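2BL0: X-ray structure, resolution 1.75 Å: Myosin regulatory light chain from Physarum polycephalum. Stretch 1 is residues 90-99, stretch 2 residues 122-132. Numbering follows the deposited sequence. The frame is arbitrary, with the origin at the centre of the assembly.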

# COMPACT_ATOMS: atom_id res chain seq x y z
N ASN B 90 37.29 20.03 -4.95
CA ASN B 90 36.16 20.75 -5.54
C ASN B 90 34.80 20.09 -5.29
O ASN B 90 33.83 20.53 -5.87
CB ASN B 90 36.34 20.93 -7.05
CG ASN B 90 37.46 21.88 -7.40
OD1 ASN B 90 37.71 22.86 -6.71
ND2 ASN B 90 38.15 21.58 -8.50
N GLY B 91 34.76 19.09 -4.42
CA GLY B 91 33.53 18.42 -4.05
C GLY B 91 33.08 17.37 -5.05
O GLY B 91 31.91 16.97 -5.03
N THR B 92 33.97 16.97 -5.95
CA THR B 92 33.62 15.99 -6.98
C THR B 92 34.49 14.74 -6.90
O THR B 92 35.58 14.75 -6.31
CB THR B 92 33.66 16.59 -8.42
OG1 THR B 92 35.01 16.88 -8.81
CG2 THR B 92 32.92 17.92 -8.51
N ILE B 93 33.97 13.68 -7.48
CA ILE B 93 34.71 12.47 -7.78
C ILE B 93 34.30 12.06 -9.20
O ILE B 93 33.20 12.38 -9.66
CB ILE B 93 34.35 11.39 -6.72
CG1 ILE B 93 35.37 10.24 -6.76
CG2 ILE B 93 32.89 10.95 -6.84
CD1 ILE B 93 34.81 8.89 -6.76
N GLN B 94 35.19 11.40 -9.92
CA GLN B 94 34.83 10.90 -11.25
C GLN B 94 33.85 9.74 -11.10
O GLN B 94 34.08 8.82 -10.30
CB GLN B 94 36.09 10.50 -12.00
CG GLN B 94 37.01 11.69 -12.30
CD GLN B 94 36.33 12.76 -13.15
OE1 GLN B 94 36.00 13.84 -12.65
NE2 GLN B 94 36.15 12.46 -14.46
N GLU B 95 32.75 9.76 -11.85
CA GLU B 95 31.81 8.64 -11.77
C GLU B 95 32.51 7.30 -12.04
O GLU B 95 32.17 6.30 -11.43
CB GLU B 95 30.62 8.77 -12.69
CG GLU B 95 29.59 7.69 -12.41
CD GLU B 95 28.34 7.84 -13.23
OE1 GLU B 95 28.12 7.02 -14.14
OE2 GLU B 95 27.57 8.77 -12.94
N ALA B 96 33.49 7.28 -12.93
CA ALA B 96 34.20 6.03 -13.22
C ALA B 96 34.88 5.47 -11.99
O ALA B 96 34.90 4.26 -11.80
CB ALA B 96 35.24 6.23 -14.30
N GLU B 97 35.48 6.34 -11.18
CA GLU B 97 36.14 5.85 -9.97
C GLU B 97 35.11 5.33 -8.97
O GLU B 97 35.30 4.23 -8.44
CB GLU B 97 37.04 6.91 -9.33
CG GLU B 97 37.94 6.34 -8.22
CD GLU B 97 38.67 5.06 -8.60
OE1 GLU B 97 38.95 4.81 -9.81
OE2 GLU B 97 38.99 4.28 -7.67
N LEU B 98 34.03 6.09 -8.76
CA LEU B 98 32.90 5.68 -7.92
C LEU B 98 32.38 4.30 -8.30
O LEU B 98 32.23 3.43 -7.43
CB LEU B 98 31.76 6.70 -8.02
CG LEU B 98 30.51 6.43 -7.16
CD1 LEU B 98 30.91 6.29 -5.71
CD2 LEU B 98 29.44 7.48 -7.36
N ARG B 99 32.13 4.08 -9.59
CA ARG B 99 31.66 2.77 -10.05
C ARG B 99 32.64 1.66 -9.66
O ARG B 99 32.23 0.61 -9.15
CB ARG B 99 31.43 2.76 -11.57
CG ARG B 99 30.18 3.52 -12.04
CD ARG B 99 30.18 3.74 -13.56
NE ARG B 99 28.92 4.22 -14.14
CZ ARG B 99 27.86 3.45 -14.37
NH1 ARG B 99 27.88 2.16 -14.06
NH2 ARG B 99 26.76 3.97 -14.92
N SER B 122 23.73 13.03 -11.85
CA SER B 122 24.15 13.98 -12.86
C SER B 122 25.66 13.92 -13.06
O SER B 122 26.41 14.10 -12.10
CB SER B 122 23.77 15.39 -12.42
OG SER B 122 23.93 16.28 -13.50
N VAL B 123 26.10 13.69 -14.30
CA VAL B 123 27.53 13.63 -14.63
C VAL B 123 27.90 14.82 -15.52
O VAL B 123 27.23 15.08 -16.51
CB VAL B 123 27.89 12.33 -15.39
CG1 VAL B 123 29.39 12.25 -15.67
CG2 VAL B 123 27.44 11.11 -14.64
N SER B 124 28.99 15.50 -15.19
CA SER B 124 29.44 16.67 -15.95
C SER B 124 30.08 16.24 -17.26
O SER B 124 30.24 15.05 -17.53
CB SER B 124 30.45 17.48 -15.15
OG SER B 124 31.72 16.84 -15.15
N GLY B 125 30.47 17.23 -18.06
CA GLY B 125 31.18 16.98 -19.30
C GLY B 125 32.62 16.51 -19.14
O GLY B 125 33.28 16.20 -20.13
N ASP B 126 33.13 16.47 -17.91
CA ASP B 126 34.44 15.87 -17.66
C ASP B 126 34.29 14.61 -16.82
O ASP B 126 35.26 14.09 -16.28
CB ASP B 126 35.37 16.88 -16.99
CG ASP B 126 36.84 16.45 -17.01
OD1 ASP B 126 37.26 15.75 -17.97
OD2 ASP B 126 37.65 16.76 -16.11
N GLY B 127 33.06 14.11 -16.72
CA GLY B 127 32.81 12.85 -16.06
C GLY B 127 32.75 12.92 -14.55
O GLY B 127 32.85 11.89 -13.89
N ALA B 128 32.58 14.13 -14.01
CA ALA B 128 32.59 14.37 -12.56
C ALA B 128 31.18 14.35 -11.98
O ALA B 128 30.23 14.79 -12.62
CB ALA B 128 33.24 15.74 -12.25
N ILE B 129 31.06 13.88 -10.75
CA ILE B 129 29.80 13.92 -10.01
C ILE B 129 30.04 14.63 -8.69
O ILE B 129 31.13 14.57 -8.13
CB ILE B 129 29.20 12.52 -9.78
CG1 ILE B 129 30.09 11.66 -8.89
CG2 ILE B 129 28.97 11.82 -11.10
CD1 ILE B 129 29.63 11.56 -7.47
N ASN B 130 29.02 15.30 -8.20
CA ASN B 130 29.11 15.98 -6.91
C ASN B 130 28.74 14.98 -5.84
O ASN B 130 27.58 14.55 -5.77
CB ASN B 130 28.18 17.19 -6.89
CG ASN B 130 28.26 17.98 -5.60
OD1 ASN B 130 27.78 17.51 -4.57
ND2 ASN B 130 28.83 19.19 -5.65
N TYR B 131 29.71 14.61 -5.01
CA TYR B 131 29.50 13.51 -4.09
C TYR B 131 28.60 13.88 -2.92
O TYR B 131 27.90 13.03 -2.43
CB TYR B 131 30.82 12.86 -3.63
CG TYR B 131 31.84 13.77 -3.01
CD1 TYR B 131 31.64 14.33 -1.77
CD2 TYR B 131 33.02 14.07 -3.68
CE1 TYR B 131 32.60 15.19 -1.19
CE2 TYR B 131 33.98 14.92 -3.12
CZ TYR B 131 33.76 15.47 -1.87
OH TYR B 131 34.70 16.31 -1.32
N GLU B 132 28.59 15.13 -2.46
CA GLU B 132 27.61 15.51 -1.44
C GLU B 132 26.17 15.36 -1.94
O GLU B 132 25.28 14.94 -1.17
CB GLU B 132 27.86 16.92 -0.93
CG GLU B 132 27.06 17.25 0.33
CD GLU B 132 25.61 17.66 0.09
OE1 GLU B 132 25.31 18.23 -0.98
OE2 GLU B 132 24.76 17.42 1.01
O HOH W 1 30.25 17.41 -3.04
O HOH W 2 33.90 9.46 -14.93

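Two short antiparallel strands, 92-94 and 128-130, join the stretches, and each leads into a helix. Ile 93 and Ile 129 form the central pair. Ile 93 N donates to Ile 129 O at 3.0 Å, and Ile 129 N donates to Ile 93 O at 2.8 Å. The ladder continues beyond both strand ends. Tyr 131 N donates to Gly 91 O at 3.2 Å, and Glu 95 N donates to Gly 127 O at 3.0 Å. These last two donors lie in the first residues of the helices, where no preceding turn supplies an acceptor.

Both isoleucine side chains point to the same face of the sheet and are buried. Ile 129 has chi1 in p and chi2 at 102°, between wells. This brings Ile 129 CD1 to 3.4 Å from Ile 93 CG2 and 4.1 Å from Leu 98 CD2. Ile 129 CG2 lies 3.8 Å from Glu 95 CB. Ile 93 has chi1 in t; its chi2, at -133°, is also off-well, and the end of the side chain leads away from the other stretch. Branched apolar residues suit this place, since they fill space and leave no polar group unpaired.

Thr 92 and Asn 130 point to the other face. Thr 92 CB rests 3.9 Å from Ala 128 CB, an ordinary van der Waals contact. Asn 130, with chi1 in t, takes the N-cap position of its helix and caps a backbone N just past the stretch.

Tyr 131 is buried and its CB points toward stretch 1. With chi1 in p, the ring lies alongside the start of the first strand. Gly 91 O sits over one face, while Ile 93 N is at the edge. Ile 93 CB is 4.3 Å from Tyr 131 CD2. The hydroxyl is hydrogen-bonded elsewhere in the structure.

Gln 94 starts away from stretch 2, but chi1 and chi2, both m, fold its end back. Gln 94 NE2 then donates to Asp 126 O at 2.6 Å. The acceptor belongs to the type I turn from Ser 124 to Gly 127. Ser 124, with chi1 in p, steadies that turn: Ser 124 OG accepts from Asp 126 N and Ala 128 N, both at 3.1 Å.

Gly 91 and Gly 127 both have phi of 81°, which favours glycine. At Gly 127, an ideal CB would lie a tight 3.1 Å from Gln 94 NE2.

Two waters extend the contact. Water 1 links Gly 91 O to Glu 132 N, and water 2 links Gly 127 O to Ala 96 N.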